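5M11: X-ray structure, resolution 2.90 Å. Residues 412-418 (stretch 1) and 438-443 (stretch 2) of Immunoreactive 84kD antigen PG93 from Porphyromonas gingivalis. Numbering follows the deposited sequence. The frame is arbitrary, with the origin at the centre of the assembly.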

# COMPACT_ATOMS: atom_id res chain seq x y z
N THR A 412 -10.20 -7.41 -34.84
CA THR A 412 -10.73 -6.92 -33.55
C THR A 412 -11.06 -5.40 -33.63
O THR A 412 -10.48 -4.68 -34.46
CB THR A 412 -9.66 -7.18 -32.48
OG1 THR A 412 -9.21 -8.53 -32.55
CG2 THR A 412 -10.15 -6.92 -31.13
N ALA A 413 -11.97 -4.90 -32.76
CA ALA A 413 -12.29 -3.46 -32.74
C ALA A 413 -11.27 -2.68 -31.87
O ALA A 413 -11.29 -1.45 -31.87
CB ALA A 413 -13.71 -3.21 -32.26
N ILE A 414 -10.35 -3.42 -31.17
CA ILE A 414 -9.25 -2.90 -30.34
C ILE A 414 -8.22 -2.30 -31.30
O ILE A 414 -7.34 -3.01 -31.81
CB ILE A 414 -8.65 -4.00 -29.39
CG1 ILE A 414 -9.71 -4.68 -28.47
CG2 ILE A 414 -7.46 -3.50 -28.56
CD1 ILE A 414 -10.71 -3.82 -27.78
N ALA A 415 -8.40 -1.01 -31.61
CA ALA A 415 -7.57 -0.22 -32.52
C ALA A 415 -6.22 0.14 -31.89
O ALA A 415 -6.17 0.57 -30.73
CB ALA A 415 -8.30 1.05 -32.92
N GLU A 416 -5.13 -0.04 -32.65
CA GLU A 416 -3.77 0.25 -32.20
C GLU A 416 -3.32 1.65 -32.64
O GLU A 416 -3.43 2.00 -33.82
CB GLU A 416 -2.78 -0.81 -32.72
CG GLU A 416 -3.14 -2.25 -32.39
CD GLU A 416 -2.16 -3.30 -32.91
OE1 GLU A 416 -1.73 -3.20 -34.08
OE2 GLU A 416 -1.87 -4.24 -32.14
N CYS A 417 -2.81 2.45 -31.69
CA CYS A 417 -2.30 3.81 -31.92
C CYS A 417 -0.93 3.74 -32.57
O CYS A 417 -0.53 4.68 -33.26
CB CYS A 417 -2.25 4.61 -30.62
SG CYS A 417 -1.60 3.69 -29.20
N ASN A 418 -0.21 2.64 -32.32
CA ASN A 418 1.10 2.36 -32.89
C ASN A 418 1.17 0.88 -33.26
O ASN A 418 0.47 0.09 -32.64
CB ASN A 418 2.22 2.75 -31.91
CG ASN A 418 2.57 4.22 -31.95
OD1 ASN A 418 2.79 4.81 -33.03
ND2 ASN A 418 2.62 4.84 -30.78
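Stretch 2, residues 438-443: TLGAVG

Thr438 and Leu439 are extended and belong to a strand that begins earlier in the chain; what follows is loop or turn. Val442 is again extended, but between them Ala441 takes a left-handed conformation (phi/psi 50/46) that bends the chain. Stretch 1 has no regular helix or strand, although Ala415 and Glu416 are locally extended. The segments cross obliquely rather than run side by side; Leu439 lies by Ala413 to Ala415, Val442 by Ala415 to Cys417. The backbones come nearest at Cys417 and Val442, whose CA atoms are 5.4 Å apart. No hydrogen bond crosses between the stretches, so the fit rests on packing.

Leu439 supplies the first bump. Its CA-to-CB bond points toward stretch 1, and the branched end of the side chain reaches three neighbours. Leu439 CD1 settles beside the backbone, 3.5 Å from Ala413 O and 3.6 Å from Ala415 N, and lies 4.1 Å from Ala415 CB. Leu439 CD2 turns to Ile414, meeting Ile414 CG2 at 3.8 Å. A leucine suits this place because its long stem carries two methyls far enough to touch both main chain and side chains; Ile414, buried and set sideways, offers a hydrocarbon surface in return.

Ala415 is the low point between two larger side chains. Its CB points toward stretch 2 and touches Leu439 and Val442, with Ala415 CB to Val442 CG1 at 3.9 Å. The small methyl lets both of them come close to the backbone here.

Val442 makes the second bump. Val442 CG1 rests along the main chain of stretch 1, 3.8 Å from Ala415 O, 3.6 Å from Glu416 C and 3.6 Å from Cys417 N, and also lies 4.1 Å from Cys417 CB. Branching at CB keeps this methyl close to its own backbone, which suits so near an approach of the two chains. Glu416 points its CA-to-CB bond away, so what Val442 meets there is peptide rather than a charged side chain.

At the bend, Cys417 also points toward stretch 2, and Cys417 CB lies 3.7 Å from Ala441 CB and 3.2 Å from Ala441 O, a tight approach. Cys417 CB is also 3.9 Å from Gly440 O. Alanine's single methyl gives Cys417 a modest apolar surface, and Gly440 adds no side chain of its own.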

# COMPACT_ATOMS: atom_id res chain seq x y z
N THR A 438 -13.36 2.03 -23.99
CA THR A 438 -12.72 3.07 -24.77
C THR A 438 -11.24 2.70 -25.01
O THR A 438 -10.68 1.87 -24.29
CB THR A 438 -12.90 4.44 -24.08
OG1 THR A 438 -11.96 4.57 -23.00
CG2 THR A 438 -14.34 4.69 -23.60
N LEU A 439 -10.64 3.31 -26.05
CA LEU A 439 -9.25 3.12 -26.48
C LEU A 439 -8.57 4.47 -26.59
O LEU A 439 -9.18 5.45 -27.05
CB LEU A 439 -9.18 2.41 -27.85
CG LEU A 439 -9.91 1.09 -28.03
CD1 LEU A 439 -10.47 0.97 -29.45
CD2 LEU A 439 -9.02 -0.08 -27.73
N GLY A 440 -7.30 4.51 -26.23
CA GLY A 440 -6.52 5.73 -26.32
C GLY A 440 -5.76 5.92 -27.62
O GLY A 440 -5.32 4.94 -28.24
N ALA A 441 -5.59 7.21 -27.99
CA ALA A 441 -4.88 7.79 -29.14
C ALA A 441 -5.23 7.14 -30.52
O ALA A 441 -4.33 6.87 -31.32
CB ALA A 441 -3.37 7.73 -28.90
N VAL A 442 -6.54 6.92 -30.80
CA VAL A 442 -7.06 6.34 -32.06
C VAL A 442 -8.37 7.02 -32.44
O VAL A 442 -9.06 7.52 -31.54
CB VAL A 442 -7.26 4.79 -32.03
CG1 VAL A 442 -5.95 4.04 -32.20
CG2 VAL A 442 -8.02 4.33 -30.80
N GLY A 443 -8.72 6.97 -33.74
CA GLY A 443 -9.96 7.52 -34.30
C GLY A 443 -11.25 6.98 -33.69
O GLY A 443 -11.91 7.70 -32.93